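PDB 6EIO: antifreeze protein, which probably binds to ice crystals through two faces of a beta-solenoid and so holds back their growth. Local coordinates for residues G48-T53 and N224-P229; S199-T204 and A218-G223; A37-S42 and R211-N216; T53-L58 and N73-I78. All coordinates share one frame; numbering follows the deposited sequence. Where two conformers were deposited one is given.

Coming from the N terminus, the chain first lays down 37-42, then 48-53 and 53-58, and 73-78 closes the first loop by pairing with 53-58 in contact 4. Helix 81-99 and the long run of further coils follow before 199-204 appears. Segment 211-216 returns to 37-42 as contact 3, 218-223 pairs with 199-204 in contact 2, and 224-229 joins 48-53 as contact 1. Contact 4 thus lies within the spans of both contact 1 and contact 3, while contact 2 lies within contact 1; contact 3 crosses contacts 1 and 2. Contacts 1 and 3 tie the N-terminal coil to the C-terminal one, while contacts 2 and 4 join coils close in sequence.

Contact 1 of 4, residues G48-T53 and N224-P229; sequences GATNIT and NTFVLP
Ile-52 and Phe-226 lie side by side and point the same way, into the protein. In both, CG1 or CG sits anti to the carbonyl carbon (chi1 -63° and -67°), and CG1 of Ile-52 lies 3.7 Å from CD1 of Phe-226, oblique to the ring. CG2 of Thr-50 comes up at the edge of that ring, 4.2 Å from CE1 of Phe-226. Farther in, Phe-226 meets the ring of Phe-202 edge-to-face, and Met-221 packs against it too.

Thr-50 also works through its hydroxyl. OG1 is beside its own backbone N (chi1 -69°) and accepts a nearly straight bond from Asn-224 N at 2.9 Å, while its second partner is Asn-46 OD1. A valine here would probably leave both Asn-224 N and Asn-46 OD1 without this mate just ahead of strands 51-53 and 225-227.

Strands 51-53 and 225-227 run parallel as neighbouring rungs of a beta-solenoid, the fold of the ice-binding family. Asn-51 straddles Thr-225, its N giving a bond to Asn-224 O and its O taking one from Phe-226 N at 3.0 Å; Thr-53 N then bonds to Phe-226 O.

Asn-51, Thr-53, Thr-225 and Val-227 occupy the other face. There a water accepts from Asn-51 ND2 (2.8 Å), donates to Phe-226 O (2.9 Å) and hydrogen-bonds with Thr-53 OG1, bridging two side chains of one strand to the backbone of the other. Beyond the ladder, where the chains part, another water spans Thr-53 O and Leu-228 N.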
loop_
_atom_site.group_PDB
_atom_site.type_symbol
_atom_site.label_atom_id
_atom_site.label_comp_id
_atom_site.label_asym_id
_atom_site.label_seq_id
_atom_site.Cartn_x
_atom_site.Cartn_y
_atom_site.Cartn_z
ATOM N N GLY A 48 10.815 18.537 -1.214
ATOM C CA GLY A 48 11.642 18.358 -0.040
ATOM C C GLY A 48 12.363 17.016 0.061
ATOM O O GLY A 48 12.465 16.259 -0.888
ATOM N N ALA A 49 12.968 16.741 1.233
ATOM C CA ALA A 49 13.995 15.688 1.404
ATOM C C ALA A 49 13.455 14.254 1.569
ATOM O O ALA A 49 13.882 13.497 2.452
ATOM C CB ALA A 49 14.899 16.022 2.597
ATOM N N THR A 50 12.499 13.892 0.730
ATOM C CA THR A 50 12.026 12.529 0.652
ATOM C C THR A 50 13.191 11.587 0.410
ATOM O O THR A 50 14.127 11.910 -0.325
ATOM C CB THR A 50 11.019 12.437 -0.490
ATOM O OG1 THR A 50 9.859 13.173 -0.084
ATOM C CG2 THR A 50 10.619 11.000 -0.854
ATOM N N ASN A 51 13.120 10.413 1.030
ATOM C CA ASN A 51 14.094 9.366 0.782
ATOM C C ASN A 51 13.331 8.084 0.483
ATOM O O ASN A 51 12.479 7.673 1.273
ATOM C CB ASN A 51 15.025 9.171 1.980
ATOM C CG ASN A 51 16.237 8.332 1.623
ATOM O OD1 ASN A 51 17.252 8.859 1.164
ATOM N ND2 ASN A 51 16.152 7.033 1.837
ATOM N N ILE A 52 13.671 7.456 -0.637
ATOM C CA ILE A 52 13.123 6.156 -1.030
ATOM C C ILE A 52 14.254 5.146 -1.002
ATOM O O ILE A 52 15.276 5.353 -1.658
ATOM C CB ILE A 52 12.504 6.218 -2.440
ATOM C CG1 ILE A 52 11.319 7.181 -2.487
ATOM C CG2 ILE A 52 12.100 4.825 -2.897
ATOM C CD1 ILE A 52 10.895 7.552 -3.899
ATOM N N THR A 53 14.063 4.045 -0.275
ATOM C CA THR A 53 14.989 2.910 -0.333
ATOM C C THR A 53 14.225 1.794 -1.035
ATOM O O THR A 53 13.334 1.167 -0.459
ATOM C CB THR A 53 15.492 2.458 1.041
ATOM O OG1 THR A 53 16.021 3.574 1.767
ATOM C CG2 THR A 53 16.616 1.444 0.863
ATOM N N ASN A 224 8.917 12.510 2.626
ATOM C CA ASN A 224 8.510 11.198 3.099
ATOM C C ASN A 224 9.684 10.239 3.241
ATOM O O ASN A 224 10.743 10.425 2.643
ATOM C CB ASN A 224 7.492 10.587 2.129
ATOM C CG ASN A 224 6.299 11.478 1.953
ATOM O OD1 ASN A 224 6.005 11.933 0.843
ATOM N ND2 ASN A 224 5.619 11.751 3.065
ATOM N N THR A 225 9.458 9.166 4.003
ATOM C CA THR A 225 10.390 8.050 4.062
ATOM C C THR A 225 9.682 6.803 3.557
ATOM O O THR A 225 8.662 6.401 4.116
ATOM C CB THR A 225 10.877 7.809 5.487
ATOM O OG1 THR A 225 11.442 9.023 5.957
ATOM C CG2 THR A 225 11.898 6.666 5.541
ATOM N N PHE A 226 10.245 6.187 2.518
ATOM C CA PHE A 226 9.735 4.931 1.968
ATOM C C PHE A 226 10.800 3.855 2.118
ATOM O O PHE A 226 11.950 4.061 1.707
ATOM C CB PHE A 226 9.440 5.077 0.460
ATOM C CG PHE A 226 8.309 6.004 0.131
ATOM C CD1 PHE A 226 8.527 7.359 -0.077
ATOM C CD2 PHE A 226 7.024 5.496 -0.001
ATOM C CE1 PHE A 226 7.461 8.200 -0.403
ATOM C CE2 PHE A 226 5.957 6.331 -0.292
ATOM C CZ PHE A 226 6.166 7.680 -0.487
ATOM N N VAL A 227 10.410 2.711 2.669
ATOM C CA VAL A 227 11.238 1.513 2.661
ATOM C C VAL A 227 10.346 0.340 2.293
ATOM O O VAL A 227 9.133 0.365 2.512
ATOM C CB VAL A 227 11.921 1.227 4.020
ATOM C CG1 VAL A 227 12.826 2.389 4.435
ATOM C CG2 VAL A 227 10.896 0.899 5.114
ATOM N N LEU A 228 10.959 -0.711 1.764
ATOM C CA LEU A 228 10.236 -1.949 1.494
ATOM C C LEU A 228 9.946 -2.699 2.793
ATOM O O LEU A 228 10.592 -2.476 3.814
ATOM C CB LEU A 228 11.057 -2.829 0.554
ATOM C CG LEU A 228 11.175 -2.271 -0.863
ATOM C CD1 LEU A 228 12.216 -3.042 -1.655
ATOM C CD2 LEU A 228 9.832 -2.349 -1.584
ATOM N N PRO A 229 8.956 -3.598 2.772
ATOM C CA PRO A 229 8.704 -4.445 3.936
ATOM C C PRO A 229 9.965 -5.143 4.418
ATOM O O PRO A 229 10.814 -5.567 3.622
ATOM C CB PRO A 229 7.661 -5.453 3.428
ATOM C CG PRO A 229 6.915 -4.711 2.367
ATOM C CD PRO A 229 7.992 -3.873 1.691
HETATM O O HOH W 1 12.313 12.431 4.346
HETATM O O HOH W 2 14.242 5.277 2.900
HETATM O O HOH W 3 13.819 -0.844 1.357
#

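Contact 2 of 4, residues S199-T204 and A218-G223; sequences SITFDT and AVTMEG
Ser-199 opens the pairing of two parallel strands on one face of the beta-solenoid: its OG, anti to the carbonyl carbon (chi1 -68°), accepts Ala-218 N at 2.9 Å, a side chain standing in for a backbone acceptor. Ile-200 takes over with backbone bonds in both directions, its N to Ala-218 O and its O from Thr-220 N, and turns its side chain inward beside Val-219, toward Ala-214 of strand 207-214. Thr-201 points the opposite way and lies alongside Thr-220, OG1 3.7 Å from Thr-220 CB. The two hydroxyls do not bond each other directly but share a water that also donates to Ala-218 O, so the threonine pair is tied to the backbone at its start. Phe-202 N bonds to Thr-220 O at 2.9 Å, and its ring leaves the contact for the interior, meeting Phe-184 there. Past Asp-203, whose O receives Asn-224 ND2, Thr-204 and Glu-222 cross obliquely. Thr-204 OG1 rests 3.1 Å from Glu-222 CD, but its angle to OE2 is too poor for a hydrogen bond. In the backbone, Thr-204 CA makes a CA-H...O contact of 3.1 Å to Glu-222 O.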
loop_
_atom_site.group_PDB
_atom_site.type_symbol
_atom_site.label_atom_id
_atom_site.label_comp_id
_atom_site.label_asym_id
_atom_site.label_seq_id
_atom_site.Cartn_x
_atom_site.Cartn_y
_atom_site.Cartn_z
ATOM N N SER A 199 -4.499 7.765 -8.073
ATOM C CA SER A 199 -3.348 8.463 -7.526
ATOM C C SER A 199 -3.131 8.134 -6.049
ATOM O O SER A 199 -4.031 7.658 -5.346
ATOM C CB SER A 199 -3.539 9.958 -7.693
ATOM O OG SER A 199 -3.498 10.324 -9.061
ATOM N N ILE A 200 -1.907 8.398 -5.588
ATOM C CA ILE A 200 -1.539 8.230 -4.181
ATOM C C ILE A 200 -0.745 9.458 -3.767
ATOM O O ILE A 200 0.237 9.816 -4.427
ATOM C CB ILE A 200 -0.702 6.954 -3.942
ATOM C CG1 ILE A 200 -1.437 5.706 -4.420
ATOM C CG2 ILE A 200 -0.343 6.861 -2.469
ATOM C CD1 ILE A 200 -0.575 4.440 -4.429
ATOM N N THR A 201 -1.155 10.087 -2.663
ATOM C CA THR A 201 -0.463 11.252 -2.125
ATOM C C THR A 201 -0.047 10.987 -0.685
ATOM O O THR A 201 -0.846 10.487 0.115
ATOM C CB THR A 201 -1.355 12.488 -2.189
ATOM O OG1 THR A 201 -1.584 12.776 -3.566
ATOM C CG2 THR A 201 -0.729 13.701 -1.487
ATOM N N PHE A 202 1.199 11.362 -0.369
ATOM C CA PHE A 202 1.725 11.342 0.991
ATOM C C PHE A 202 2.071 12.782 1.375
ATOM O O PHE A 202 2.873 13.438 0.698
ATOM C CB PHE A 202 2.974 10.441 1.127
ATOM C CG PHE A 202 2.681 8.922 1.192
ATOM C CD1 PHE A 202 2.445 8.181 0.034
ATOM C CD2 PHE A 202 2.707 8.234 2.416
ATOM C CE1 PHE A 202 2.193 6.819 0.103
ATOM C CE2 PHE A 202 2.464 6.869 2.477
ATOM C CZ PHE A 202 2.207 6.166 1.321
ATOM N N ASP A 203 1.491 13.254 2.480
ATOM C CA ASP A 203 1.770 14.586 2.979
ATOM C C ASP A 203 3.011 14.580 3.877
ATOM O O ASP A 203 3.571 13.530 4.206
ATOM C CB ASP A 203 0.556 15.136 3.721
ATOM C CG ASP A 203 -0.601 15.458 2.819
ATOM O OD1 ASP A 203 -0.444 15.525 1.585
ATOM O OD2 ASP A 203 -1.691 15.679 3.385
ATOM N N THR A 204 3.445 15.785 4.257
ATOM C CA THR A 204 4.765 15.995 4.853
ATOM C C THR A 204 5.074 15.021 5.981
ATOM O O THR A 204 4.349 14.936 6.983
ATOM C CB THR A 204 4.865 17.428 5.382
ATOM O OG1 THR A 204 4.503 18.290 4.305
ATOM C CG2 THR A 204 6.268 17.730 5.855
ATOM N N ALA A 218 -0.971 9.615 -10.377
ATOM C CA ALA A 218 0.303 10.164 -9.962
ATOM C C ALA A 218 0.609 9.785 -8.527
ATOM O O ALA A 218 -0.302 9.622 -7.704
ATOM C CB ALA A 218 0.262 11.684 -10.044
ATOM N N VAL A 219 1.897 9.735 -8.205
ATOM C CA VAL A 219 2.344 9.693 -6.820
ATOM C C VAL A 219 2.940 11.048 -6.470
ATOM O O VAL A 219 3.862 11.529 -7.143
ATOM C CB VAL A 219 3.328 8.547 -6.541
ATOM C CG1 VAL A 219 3.795 8.612 -5.094
ATOM C CG2 VAL A 219 2.656 7.208 -6.790
ATOM N N THR A 220 2.398 11.650 -5.409
ATOM C CA THR A 220 2.839 12.936 -4.892
ATOM C C THR A 220 3.412 12.716 -3.495
ATOM O O THR A 220 2.792 12.046 -2.671
ATOM C CB THR A 220 1.672 13.929 -4.854
ATOM O OG1 THR A 220 1.127 14.072 -6.167
ATOM C CG2 THR A 220 2.093 15.292 -4.347
ATOM N N MET A 221 4.592 13.283 -3.255
ATOM C CA MET A 221 5.338 13.074 -2.031
ATOM C C MET A 221 5.823 14.413 -1.490
ATOM O O MET A 221 6.120 15.343 -2.250
ATOM C CB MET A 221 6.537 12.133 -2.310
ATOM C CG MET A 221 6.122 10.699 -2.639
ATOM S SD MET A 221 7.468 9.713 -3.343
ATOM C CE MET A 221 7.611 10.497 -4.936
ATOM N N GLU A 222 5.922 14.497 -0.171
ATOM C CA GLU A 222 6.510 15.663 0.482
ATOM C C GLU A 222 7.243 15.185 1.738
ATOM O O GLU A 222 6.632 14.742 2.708
ATOM C CB GLU A 222 5.442 16.709 0.799
ATOM C CG GLU A 222 6.045 17.956 1.421
ATOM C CD GLU A 222 5.180 19.216 1.378
ATOM O OE1 GLU A 222 4.050 19.176 0.869
ATOM O OE2 GLU A 222 5.690 20.245 1.873
ATOM N N GLY A 223 8.571 15.254 1.710
ATOM C CA GLY A 223 9.358 14.895 2.878
ATOM C C GLY A 223 9.054 13.531 3.468
ATOM O O GLY A 223 8.978 13.392 4.690
HETATM O O HOH W 4 -0.898 12.126 -6.213
#

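Contact 3 of 4, residues A37-S42 and R211-N216; sequences AVIAGS and RALARN. With SO4 (sulfate ion), chain F.
In Ile-39 a chi1 of -64° puts CG1 anti to the carbonyl carbon, and in Leu-213 a chi1 of -52° does the same for CG. From there the side chains cross at a slant, and one methyl does the touching: Leu-213 CD2 lies 3.8 Å from Ile-39 CG1 and hardly farther from CB and CD1. Ile-39 goes on to pack against Ala-86 and Lys-87 of helix 81-99.

On the opposite face Val-38 and Ala-212 look into the solenoid, Val-38 onto Val-219 and Ala-212 onto Ile-200 and Phe-202. This pair of parallel strands is thus a wall of the beta-solenoid, with the coil interior on one side and the long helix that runs beside it on the other. Ile-39 sits astride Leu-213, its N bonding to Ala-212 O (2.9 Å) and its O taking Ala-214 N (2.8 Å), while Ala-37 O receives Ala-212 N.

The strands end tightly at Gly-41, whose CA is 3.3 Å from Arg-215 O; a side chain there would run into that oxygen, which Lys-87 NZ also binds. The Arg-215 chain bends at chi3 (54°). Its NH2 gives an almost straight bond of 2.8 Å, in the guanidinium plane, to O3 of a sulfate ion, probably from the crystallisation liquor, and Tyr-94 is its cation-pi partner. An alanine in place of Arg-215 would probably leave Tyr-94 and the sulfate without their cationic mate.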
loop_
_atom_site.group_PDB
_atom_site.type_symbol
_atom_site.label_atom_id
_atom_site.label_comp_id
_atom_site.label_asym_id
_atom_site.label_seq_id
_atom_site.Cartn_x
_atom_site.Cartn_y
_atom_site.Cartn_z
ATOM N N ALA A 37 9.601 0.292 -4.396
ATOM C CA ALA A 37 8.893 0.977 -3.319
ATOM C C ALA A 37 7.752 1.851 -3.833
ATOM O O ALA A 37 6.753 2.027 -3.117
ATOM C CB ALA A 37 9.871 1.821 -2.508
ATOM N N VAL A 38 7.911 2.442 -5.022
ATOM C CA VAL A 38 6.955 3.400 -5.565
ATOM C C VAL A 38 6.851 3.182 -7.065
ATOM O O VAL A 38 7.883 3.089 -7.742
ATOM C CB VAL A 38 7.401 4.850 -5.278
ATOM C CG1 VAL A 38 6.428 5.841 -5.932
ATOM C CG2 VAL A 38 7.495 5.115 -3.775
ATOM N N ILE A 39 5.623 3.119 -7.581
ATOM C CA ILE A 39 5.349 3.111 -9.015
ATOM C C ILE A 39 4.195 4.068 -9.270
ATOM O O ILE A 39 3.229 4.086 -8.502
ATOM C CB ILE A 39 4.939 1.707 -9.543
ATOM C CG1 ILE A 39 6.086 0.720 -9.373
ATOM C CG2 ILE A 39 4.443 1.791 -10.984
ATOM C CD1 ILE A 39 5.785 -0.700 -9.816
ATOM N N ALA A 40 4.287 4.843 -10.351
ATOM C CA ALA A 40 3.192 5.684 -10.801
ATOM C C ALA A 40 2.937 5.467 -12.286
ATOM O O ALA A 40 3.756 4.894 -13.014
ATOM C CB ALA A 40 3.492 7.163 -10.527
ATOM N N GLY A 41 1.797 5.986 -12.737
ATOM C CA GLY A 41 1.420 5.939 -14.136
ATOM C C GLY A 41 1.608 7.257 -14.866
ATOM O O GLY A 41 2.267 7.304 -15.905
ATOM N N SER A 42 1.024 8.334 -14.349
ATOM C CA SER A 42 1.005 9.576 -15.100
ATOM C C SER A 42 2.205 10.472 -14.814
ATOM O O SER A 42 2.759 11.063 -15.748
ATOM C CB SER A 42 -0.312 10.322 -14.844
ATOM O OG SER A 42 -0.474 10.608 -13.468
ATOM N N ARG A 211 4.691 -0.488 -0.163
ATOM C CA ARG A 211 4.828 -0.010 -1.535
ATOM C C ARG A 211 3.647 0.880 -1.847
ATOM O O ARG A 211 2.517 0.601 -1.425
ATOM C CB ARG A 211 4.817 -1.150 -2.560
ATOM C CG ARG A 211 5.871 -2.193 -2.310
ATOM C CD ARG A 211 5.793 -3.282 -3.365
ATOM N NE ARG A 211 6.758 -4.335 -3.091
ATOM C CZ ARG A 211 6.587 -5.268 -2.168
ATOM N NH1 ARG A 211 5.465 -5.296 -1.437
ATOM N NH2 ARG A 211 7.522 -6.194 -1.982
ATOM N N ALA A 212 3.903 1.911 -2.652
ATOM C CA ALA A 212 2.860 2.796 -3.169
ATOM C C ALA A 212 2.823 2.603 -4.677
ATOM O O ALA A 212 3.709 3.085 -5.379
ATOM C CB ALA A 212 3.152 4.241 -2.806
ATOM N N LEU A 213 1.803 1.881 -5.154
ATOM C CA LEU A 213 1.720 1.441 -6.549
ATOM C C LEU A 213 0.455 2.057 -7.160
ATOM O O LEU A 213 -0.655 1.570 -6.919
ATOM C CB LEU A 213 1.691 -0.089 -6.620
ATOM C CG LEU A 213 2.810 -0.797 -5.854
ATOM C CD1 LEU A 213 2.658 -2.304 -5.953
ATOM C CD2 LEU A 213 4.211 -0.370 -6.313
ATOM N N ALA A 214 0.632 3.132 -7.923
ATOM C CA ALA A 214 -0.467 3.817 -8.576
ATOM C C ALA A 214 -0.490 3.409 -10.046
ATOM O O ALA A 214 0.511 3.527 -10.754
ATOM C CB ALA A 214 -0.305 5.329 -8.448
ATOM N N ARG A 215 -1.640 2.923 -10.496
ATOM C CA ARG A 215 -1.746 2.422 -11.858
ATOM C C ARG A 215 -1.819 3.547 -12.882
ATOM O O ARG A 215 -0.972 3.643 -13.778
ATOM C CB ARG A 215 -2.952 1.499 -12.003
ATOM C CG ARG A 215 -2.760 0.164 -11.288
ATOM C CD ARG A 215 -3.959 -0.764 -11.474
ATOM N NE ARG A 215 -4.262 -0.944 -12.896
ATOM C CZ ARG A 215 -5.410 -1.380 -13.384
ATOM N NH1 ARG A 215 -6.362 -1.768 -12.558
ATOM N NH2 ARG A 215 -5.593 -1.422 -14.696
ATOM N N ASN A 216 -2.854 4.385 -12.793
ATOM C CA ASN A 216 -3.108 5.324 -13.874
ATOM C C ASN A 216 -2.808 6.766 -13.526
ATOM O O ASN A 216 -2.631 7.581 -14.437
ATOM C CB ASN A 216 -4.538 5.154 -14.382
ATOM C CG ASN A 216 -4.741 3.787 -14.990
ATOM O OD1 ASN A 216 -3.806 3.182 -15.539
ATOM N ND2 ASN A 216 -5.948 3.272 -14.881
HETATM S S SO4 F . -7.831 -3.586 -16.939
HETATM O O1 SO4 F . -9.063 -3.569 -17.728
HETATM O O2 SO4 F . -7.643 -4.915 -16.353
HETATM O O3 SO4 F . -7.892 -2.554 -15.907
HETATM O O4 SO4 F . -6.713 -3.293 -17.840
#

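Contact 4 of 4, residues T53-L58 and N73-I78; sequences TGDLGL and NGTLHI
Asp-55 and Thr-75 stand side by side, and the acid reaches across to the neighbouring backbone. CG of Asp-55 is anti to the carbonyl carbon, and from there OD1 accepts a hydrogen bond from Thr-75 N at 2.9 Å. A water shared with Thr-75 OG1 also donates to OD1; the N-H comes from above the carboxylate, 37° out of its plane, the water from close to that plane.

Leu-56 and Leu-76 share one conformation, CG anti to the backbone N in each (chi1 172° and 178°), and point the same way. CD1 of Leu-76 fits against CG and CD2 of Leu-56, both at 3.9 Å. Leu-58 CB and Ile-78 CG1 meet more loosely, at 4.3 Å.

His-77 points the other way, across from Gly-57. Asp-55 CB lies at the edge of the imidazole, 4.3 Å from His-77 CD2, while His-77 ND1 is hydrogen-bonded to Asp-80. Thr-53 and Asn-73 open the pair: CG2 of the threonine is 3.9 Å from ND2 of the asparagine, and a water links OG1 with ND2. Gly-74 CA makes a CA-H...O contact of 3.4 Å to Gly-54 O; a CB on Gly-74 would collide with that oxygen.

Leu-56 bonds to both sides of Leu-76, its N to Thr-75 O and its O from His-77 N, and Leu-58 N follows to His-77 O. In the solenoid, strand 55-58 is the parallel neighbour of both 76-78 and 36-40. The leucines and Ile-78 gather on Ile-64 of strand 63-65, whereas His-77 turns to the ring of Phe-36 and to Ile-82 and Ala-83 at the start of helix 81-99.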
loop_
_atom_site.group_PDB
_atom_site.type_symbol
_atom_site.label_atom_id
_atom_site.label_comp_id
_atom_site.label_asym_id
_atom_site.label_seq_id
_atom_site.Cartn_x
_atom_site.Cartn_y
_atom_site.Cartn_z
ATOM N N THR A 53 14.063 4.045 -0.275
ATOM C CA THR A 53 14.989 2.910 -0.333
ATOM C C THR A 53 14.225 1.794 -1.035
ATOM O O THR A 53 13.334 1.167 -0.459
ATOM C CB THR A 53 15.492 2.458 1.041
ATOM O OG1 THR A 53 16.021 3.574 1.767
ATOM C CG2 THR A 53 16.616 1.444 0.863
ATOM N N GLY A 54 14.552 1.582 -2.301
ATOM C CA GLY A 54 13.800 0.705 -3.179
ATOM C C GLY A 54 13.751 1.319 -4.556
ATOM O O GLY A 54 14.189 2.449 -4.747
ATOM N N ASP A 55 13.216 0.587 -5.530
ATOM C CA ASP A 55 13.189 1.131 -6.875
ATOM C C ASP A 55 11.964 2.032 -7.073
ATOM O O ASP A 55 10.968 1.940 -6.347
ATOM C CB ASP A 55 13.275 -0.015 -7.895
ATOM C CG ASP A 55 14.608 -0.786 -7.814
ATOM O OD1 ASP A 55 15.608 -0.214 -7.337
ATOM O OD2 ASP A 55 14.622 -1.965 -8.254
ATOM N N LEU A 56 12.066 2.914 -8.067
ATOM C CA LEU A 56 11.044 3.911 -8.380
ATOM C C LEU A 56 10.702 3.771 -9.859
ATOM O O LEU A 56 11.604 3.846 -10.704
ATOM C CB LEU A 56 11.573 5.322 -8.075
ATOM C CG LEU A 56 10.730 6.527 -8.495
ATOM C CD1 LEU A 56 9.337 6.514 -7.887
ATOM C CD2 LEU A 56 11.432 7.825 -8.135
ATOM N N GLY A 57 9.427 3.563 -10.170
ATOM C CA GLY A 57 8.993 3.340 -11.537
ATOM C C GLY A 57 7.938 4.330 -11.991
ATOM O O GLY A 57 7.088 4.768 -11.207
ATOM N N LEU A 58 7.957 4.630 -13.292
ATOM C CA LEU A 58 6.961 5.485 -13.927
ATOM C C LEU A 58 6.757 4.991 -15.349
ATOM O O LEU A 58 7.718 4.865 -16.109
ATOM C CB LEU A 58 7.421 6.948 -13.929
ATOM C CG LEU A 58 6.511 7.914 -14.677
ATOM C CD1 LEU A 58 5.131 8.033 -14.031
ATOM C CD2 LEU A 58 7.179 9.277 -14.772
ATOM N N ASN A 73 17.520 5.976 -3.154
ATOM C CA ASN A 73 18.500 4.925 -2.889
ATOM C C ASN A 73 17.915 3.657 -3.511
ATOM O O ASN A 73 17.220 2.873 -2.859
ATOM C CB ASN A 73 18.723 4.789 -1.388
ATOM C CG ASN A 73 19.724 3.709 -1.023
ATOM O OD1 ASN A 73 20.312 3.082 -1.897
ATOM N ND2 ASN A 73 19.936 3.501 0.274
ATOM N N GLY A 74 18.144 3.523 -4.814
ATOM C CA GLY A 74 17.454 2.555 -5.642
ATOM C C GLY A 74 17.595 2.985 -7.086
ATOM O O GLY A 74 18.291 3.957 -7.389
ATOM N N THR A 75 16.935 2.243 -7.978
ATOM C CA THR A 75 17.044 2.499 -9.405
ATOM C C THR A 75 15.753 3.099 -9.936
ATOM O O THR A 75 14.649 2.627 -9.630
ATOM C CB THR A 75 17.429 1.224 -10.175
ATOM O OG1 THR A 75 18.682 0.749 -9.676
ATOM C CG2 THR A 75 17.583 1.489 -11.664
ATOM N N LEU A 76 15.928 4.139 -10.750
ATOM C CA LEU A 76 14.846 4.831 -11.434
ATOM C C LEU A 76 14.564 4.150 -12.771
ATOM O O LEU A 76 15.452 4.037 -13.626
ATOM C CB LEU A 76 15.248 6.284 -11.664
ATOM C CG LEU A 76 14.240 7.150 -12.412
ATOM C CD1 LEU A 76 12.894 7.193 -11.701
ATOM C CD2 LEU A 76 14.794 8.562 -12.582
ATOM N N HIS A 77 13.310 3.752 -12.976
ATOM C CA HIS A 77 12.867 3.032 -14.166
ATOM C C HIS A 77 11.700 3.794 -14.788
ATOM O O HIS A 77 10.584 3.744 -14.260
ATOM C CB HIS A 77 12.416 1.630 -13.770
ATOM C CG HIS A 77 13.522 0.735 -13.317
ATOM N ND1 HIS A 77 14.426 0.199 -14.203
ATOM C CD2 HIS A 77 13.869 0.249 -12.098
ATOM C CE1 HIS A 77 15.285 -0.565 -13.549
ATOM N NE2 HIS A 77 14.969 -0.565 -12.270
ATOM N N ILE A 78 11.963 4.500 -15.888
ATOM C CA ILE A 78 10.950 5.287 -16.586
ATOM C C ILE A 78 10.792 4.717 -17.988
ATOM O O ILE A 78 11.717 4.768 -18.806
ATOM C CB ILE A 78 11.286 6.781 -16.660
ATOM C CG1 ILE A 78 11.487 7.369 -15.268
ATOM C CG2 ILE A 78 10.176 7.508 -17.405
ATOM C CD1 ILE A 78 11.922 8.820 -15.274
HETATM O O HOH W 5 18.395 4.994 2.116
HETATM O O HOH W 6 18.333 -0.757 -7.336
#